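Local coordinates for protein serine-tRNA ligase (Naegleria fowleri, PDB 6BLJ) that probably attaches serine to its cognate tRNA after activating the amino acid with ATP, as a cytoplasmic class II aminoacyl-tRNA synthetase, here with AMP bound, at residues 253-256 and 257-260; 283-286 and 287-291. All blocks are in the same frame, centred on the assembly; numbering follows the deposited sequence. Where two conformers were deposited one is given.

Interaction 1 (253-256 and 257-260)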
loop_
_atom_site.group_PDB
_atom_site.type_symbol
_atom_site.label_atom_id
_atom_site.label_comp_id
_atom_site.label_asym_id
_atom_site.label_seq_id
_atom_site.Cartn_x
_atom_site.Cartn_y
_atom_site.Cartn_z
ATOM N N GLU A 253 -14.179 -6.326 -3.592
ATOM C CA GLU A 253 -15.324 -6.546 -2.724
ATOM C C GLU A 253 -15.479 -8.020 -2.373
ATOM O O GLU A 253 -15.927 -8.332 -1.264
ATOM C CB GLU A 253 -16.593 -5.972 -3.353
ATOM C CG GLU A 253 -16.629 -4.429 -3.351
ATOM C CD GLU A 253 -16.334 -3.811 -1.980
ATOM O OE1 GLU A 253 -16.939 -4.232 -0.967
ATOM O OE2 GLU A 253 -15.480 -2.904 -1.910
ATOM N N GLN A 254 -15.081 -8.930 -3.264
ATOM C CA GLN A 254 -15.120 -10.349 -2.926
ATOM C C GLN A 254 -14.030 -10.691 -1.919
ATOM O O GLN A 254 -14.273 -11.416 -0.946
ATOM C CB GLN A 254 -14.969 -11.167 -4.216
ATOM C CG GLN A 254 -16.161 -11.028 -5.165
ATOM C CD GLN A 254 -17.331 -11.886 -4.750
ATOM O OE1 GLN A 254 -17.173 -13.093 -4.572
ATOM N NE2 GLN A 254 -18.513 -11.284 -4.619
ATOM N N MET A 255 -12.814 -10.183 -2.139
ATOM C CA MET A 255 -11.724 -10.469 -1.209
ATOM C C MET A 255 -12.038 -9.943 0.194
ATOM O O MET A 255 -11.685 -10.575 1.197
ATOM C CB MET A 255 -10.415 -9.873 -1.736
ATOM C CG MET A 255 -9.175 -10.173 -0.867
ATOM S SD MET A 255 -8.800 -11.945 -0.819
ATOM C CE MET A 255 -7.884 -12.126 -2.359
ATOM N N LYS A 256 -12.721 -8.798 0.291
ATOM C CA LYS A 256 -13.051 -8.267 1.614
ATOM C C LYS A 256 -13.969 -9.194 2.410
ATOM O O LYS A 256 -14.005 -9.105 3.644
ATOM C CB LYS A 256 -13.689 -6.879 1.474
ATOM C CG LYS A 256 -12.652 -5.769 1.357
ATOM C CD LYS A 256 -13.182 -4.514 0.686
ATOM C CE LYS A 256 -14.157 -3.755 1.561
ATOM N NZ LYS A 256 -14.642 -2.507 0.884
ATOM N N LYS A 257 -14.690 -10.100 1.742
ATOM C CA LYS A 257 -15.563 -11.040 2.437
ATOM C C LYS A 257 -14.839 -12.261 2.989
ATOM O O LYS A 257 -15.432 -12.989 3.796
ATOM C CB LYS A 257 -16.682 -11.519 1.506
ATOM C CG LYS A 257 -17.574 -10.408 0.927
ATOM C CD LYS A 257 -18.593 -10.982 -0.063
ATOM C CE LYS A 257 -19.525 -9.912 -0.657
ATOM N NZ LYS A 257 -20.495 -9.415 0.361
ATOM N N VAL A 258 -13.595 -12.525 2.578
ATOM C CA VAL A 258 -12.906 -13.755 2.959
ATOM C C VAL A 258 -11.575 -13.513 3.659
ATOM O O VAL A 258 -10.913 -14.480 4.037
ATOM C CB VAL A 258 -12.683 -14.671 1.735
ATOM C CG1 VAL A 258 -13.992 -14.985 1.024
ATOM C CG2 VAL A 258 -11.672 -14.033 0.765
ATOM N N ALA A 259 -11.158 -12.267 3.858
ATOM C CA ALA A 259 -9.826 -12.003 4.393
ATOM C C ALA A 259 -9.864 -10.844 5.385
ATOM O O ALA A 259 -10.764 -10.004 5.336
ATOM C CB ALA A 259 -8.837 -11.694 3.259
ATOM N N GLN A 260 -8.861 -10.800 6.279
ATOM C CA GLN A 260 -8.702 -9.717 7.256
ATOM C C GLN A 260 -8.131 -8.477 6.580
ATOM O O GLN A 260 -7.188 -8.581 5.793
ATOM C CB GLN A 260 -7.743 -10.129 8.389
ATOM C CG GLN A 260 -8.323 -10.907 9.576
ATOM C CD GLN A 260 -7.336 -11.010 10.748
ATOM O OE1 GLN A 260 -7.434 -11.903 11.597
ATOM N NE2 GLN A 260 -6.382 -10.088 10.793
HETATM O O HOH W 1 -12.275 -7.531 5.067
#
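Met-255 meets Val-258 and Ala-259 in a local contact within one turn, where the short helix 252-256 gives way to the loop that leads to helix 263-266. Two backbone bonds, each three residues apart, hold the bend: Lys-257 N donates to Gln-254 O (3.0 Å, N-H...O 144°), and Val-258 N to Met-255 O at 3.1 Å and a straighter 163°. In both, the donor stands well above the plane of the carbonyl, off its lone pairs. Beyond it a water donates to Lys-256 O and to Ala-259 O, the latter at 2.9 Å, bridging two carbonyls as the chain extends.

On the buried side, the Met-255 chain swings beside its own carbonyl carbon (chi1 -177°) and bends twice more, which carries SD to 3.9 Å from Val-258 CG2 and 4.1 Å from Ala-259 CB. The methionine and valine side chains cross at about a right angle. Phe-264 of the next helix packs on Met-255 and Ala-259, while Val-258 leans on Gln-286 and Ala-289.

The solvent side is charged. Lys-256 bends at chi3 and bonds Glu-253 OE2 through its NZ at 2.9 Å, on the syn lone pair, with a weak second bond to OE1. The aliphatic part of Lys-257 runs past the helix backbone, its CG 3.4 Å from Glu-253 O. The backbone O of Lys-257 accepts from Gln-417 NE2. Gln-254 turns instead to the second subunit, where its OE1 accepts from Gln-208 NE2. This is a turn of i to i+3 bonds by which the short helix 252-256 passes into the loop, with a salt bridge on its exposed face and Met-255, Val-258 and Ala-259 packed on the buried one, here at a subunit interface of the synthetase.

Interaction 2 (283-286 and 287-291)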
loop_
_atom_site.group_PDB
_atom_site.type_symbol
_atom_site.label_atom_id
_atom_site.label_comp_id
_atom_site.label_asym_id
_atom_site.label_seq_id
_atom_site.Cartn_x
_atom_site.Cartn_y
_atom_site.Cartn_z
ATOM N N THR A 283 -3.970 -17.648 -1.551
ATOM C CA THR A 283 -4.275 -19.053 -1.305
ATOM C C THR A 283 -5.605 -19.368 -1.983
ATOM O O THR A 283 -6.501 -18.522 -1.998
ATOM C CB THR A 283 -4.343 -19.362 0.213
ATOM O OG1 THR A 283 -4.941 -20.651 0.429
ATOM C CG2 THR A 283 -5.163 -18.304 0.992
ATOM N N SER A 284 -5.735 -20.586 -2.537
ATOM C CA SER A 284 -7.007 -20.951 -3.158
ATOM C C SER A 284 -8.148 -20.962 -2.153
ATOM O O SER A 284 -9.318 -20.976 -2.560
ATOM C CB SER A 284 -6.917 -22.325 -3.855
ATOM O OG SER A 284 -6.581 -23.358 -2.933
ATOM N N GLU A 285 -7.846 -20.935 -0.857
ATOM C CA GLU A 285 -8.916 -20.893 0.133
ATOM C C GLU A 285 -9.775 -19.636 -0.020
ATOM O O GLU A 285 -10.987 -19.661 0.248
ATOM C CB GLU A 285 -8.291 -20.986 1.527
ATOM C CG GLU A 285 -9.274 -20.892 2.640
ATOM C CD GLU A 285 -9.093 -19.626 3.410
ATOM O OE1 GLU A 285 -7.971 -19.417 3.937
ATOM O OE2 GLU A 285 -10.063 -18.840 3.464
ATOM N N GLN A 286 -9.165 -18.527 -0.471
ATOM C CA GLN A 286 -9.918 -17.285 -0.644
ATOM C C GLN A 286 -10.982 -17.391 -1.736
ATOM O O GLN A 286 -12.152 -17.070 -1.457
ATOM C CB GLN A 286 -8.936 -16.123 -0.873
ATOM C CG GLN A 286 -8.175 -15.730 0.424
ATOM C CD GLN A 286 -6.891 -14.928 0.160
ATOM O OE1 GLN A 286 -6.366 -14.905 -0.959
ATOM N NE2 GLN A 286 -6.400 -14.255 1.190
ATOM N N PRO A 287 -10.675 -17.796 -2.979
ATOM C CA PRO A 287 -11.759 -17.936 -3.967
ATOM C C PRO A 287 -12.693 -19.104 -3.683
ATOM O O PRO A 287 -13.885 -19.029 -4.015
ATOM C CB PRO A 287 -11.011 -18.130 -5.299
ATOM C CG PRO A 287 -9.657 -18.691 -4.906
ATOM C CD PRO A 287 -9.342 -17.974 -3.602
ATOM N N ILE A 288 -12.202 -20.187 -3.082
ATOM C CA ILE A 288 -13.094 -21.307 -2.798
ATOM C C ILE A 288 -14.111 -20.921 -1.725
ATOM O O ILE A 288 -15.269 -21.358 -1.763
ATOM C CB ILE A 288 -12.284 -22.560 -2.409
ATOM C CG1 ILE A 288 -11.439 -23.044 -3.603
ATOM C CG2 ILE A 288 -13.216 -23.687 -1.951
ATOM C CD1 ILE A 288 -10.447 -24.129 -3.229
ATOM N N ALA A 289 -13.693 -20.122 -0.739
ATOM C CA ALA A 289 -14.648 -19.573 0.219
ATOM C C ALA A 289 -15.679 -18.693 -0.479
ATOM O O ALA A 289 -16.885 -18.861 -0.283
ATOM C CB ALA A 289 -13.915 -18.781 1.308
ATOM N N ALA A 290 -15.221 -17.757 -1.317
ATOM C CA ALA A 290 -16.151 -16.847 -1.986
ATOM C C ALA A 290 -17.100 -17.604 -2.913
ATOM O O ALA A 290 -18.237 -17.172 -3.122
ATOM C CB ALA A 290 -15.375 -15.777 -2.766
ATOM N N PHE A 291 -16.655 -18.753 -3.434
ATOM C CA PHE A 291 -17.488 -19.636 -4.250
ATOM C C PHE A 291 -18.798 -19.985 -3.551
ATOM O O PHE A 291 -19.807 -20.247 -4.216
ATOM C CB PHE A 291 -16.675 -20.909 -4.562
ATOM C CG PHE A 291 -17.363 -21.919 -5.464
ATOM C CD1 PHE A 291 -17.088 -21.955 -6.824
ATOM C CD2 PHE A 291 -18.212 -22.887 -4.939
ATOM C CE1 PHE A 291 -17.698 -22.907 -7.661
ATOM C CE2 PHE A 291 -18.815 -23.831 -5.760
ATOM C CZ PHE A 291 -18.560 -23.845 -7.119
#
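Ser-284 and Ile-288, one helical turn apart, meet through the end of the isoleucine: CD1 reaches 4.0 Å from Ser-284 OG, and CG1 lies beside and beyond Ser-284 O at 3.1 Å. Ile-288 CG1 points opposite its own carbonyl carbon (chi1 -65°), and the extended chi2 sends CD1 back toward the serine. The same carbonyl accepts from Ile-288 N at 3.0 Å, nearly along the C=O axis, and also receives the flank of the Pro-287 ring, whose CG comes within 3.3 Å. Pro-287 has no N-H for Thr-283 O, which accepts from Gln-286 N instead.

On another flank Ala-289 directs its methyl back at Glu-285 O, to which its N donates at 2.9 Å; Ala-290 N likewise bonds Gln-286 O. Gln-286 CB abuts the Pro-287 ring, and the side-chain OE1 accepts from Ala-282 N.

At the start, Thr-283 OG1 accepts from Glu-285 N (3.2 Å, 167°) and also bonds Lys-335, a residue of the AMP pocket. Ile-288 and Ala-289 rest on Phe-339 of strand 332-342. A helix entry capped by Thr-283, with Pro-287 near its start, thus packs on the class II core sheet beside the nucleotide site.

In the fold
The two contacts follow each other along the chain, with centres 10 Å apart, and pack directly: Met-255 CE lies 3.5 Å from Gln-286 OE1. Interaction 2 is buried, and the side chain of Thr-283 lies about 5 Å from the bound AMP; interaction 1 is partly buried and keeps a charged outer face. They also differ in their place on a helix: 283-291 enters one with a side-chain cap and regular i to i+4 bonds, whereas 253-260 leaves one through i to i+3 bonds and a water bridge. Both reach the second subunit, whose same Gln-208 also serves Ala-290 O, joining the two at one interface.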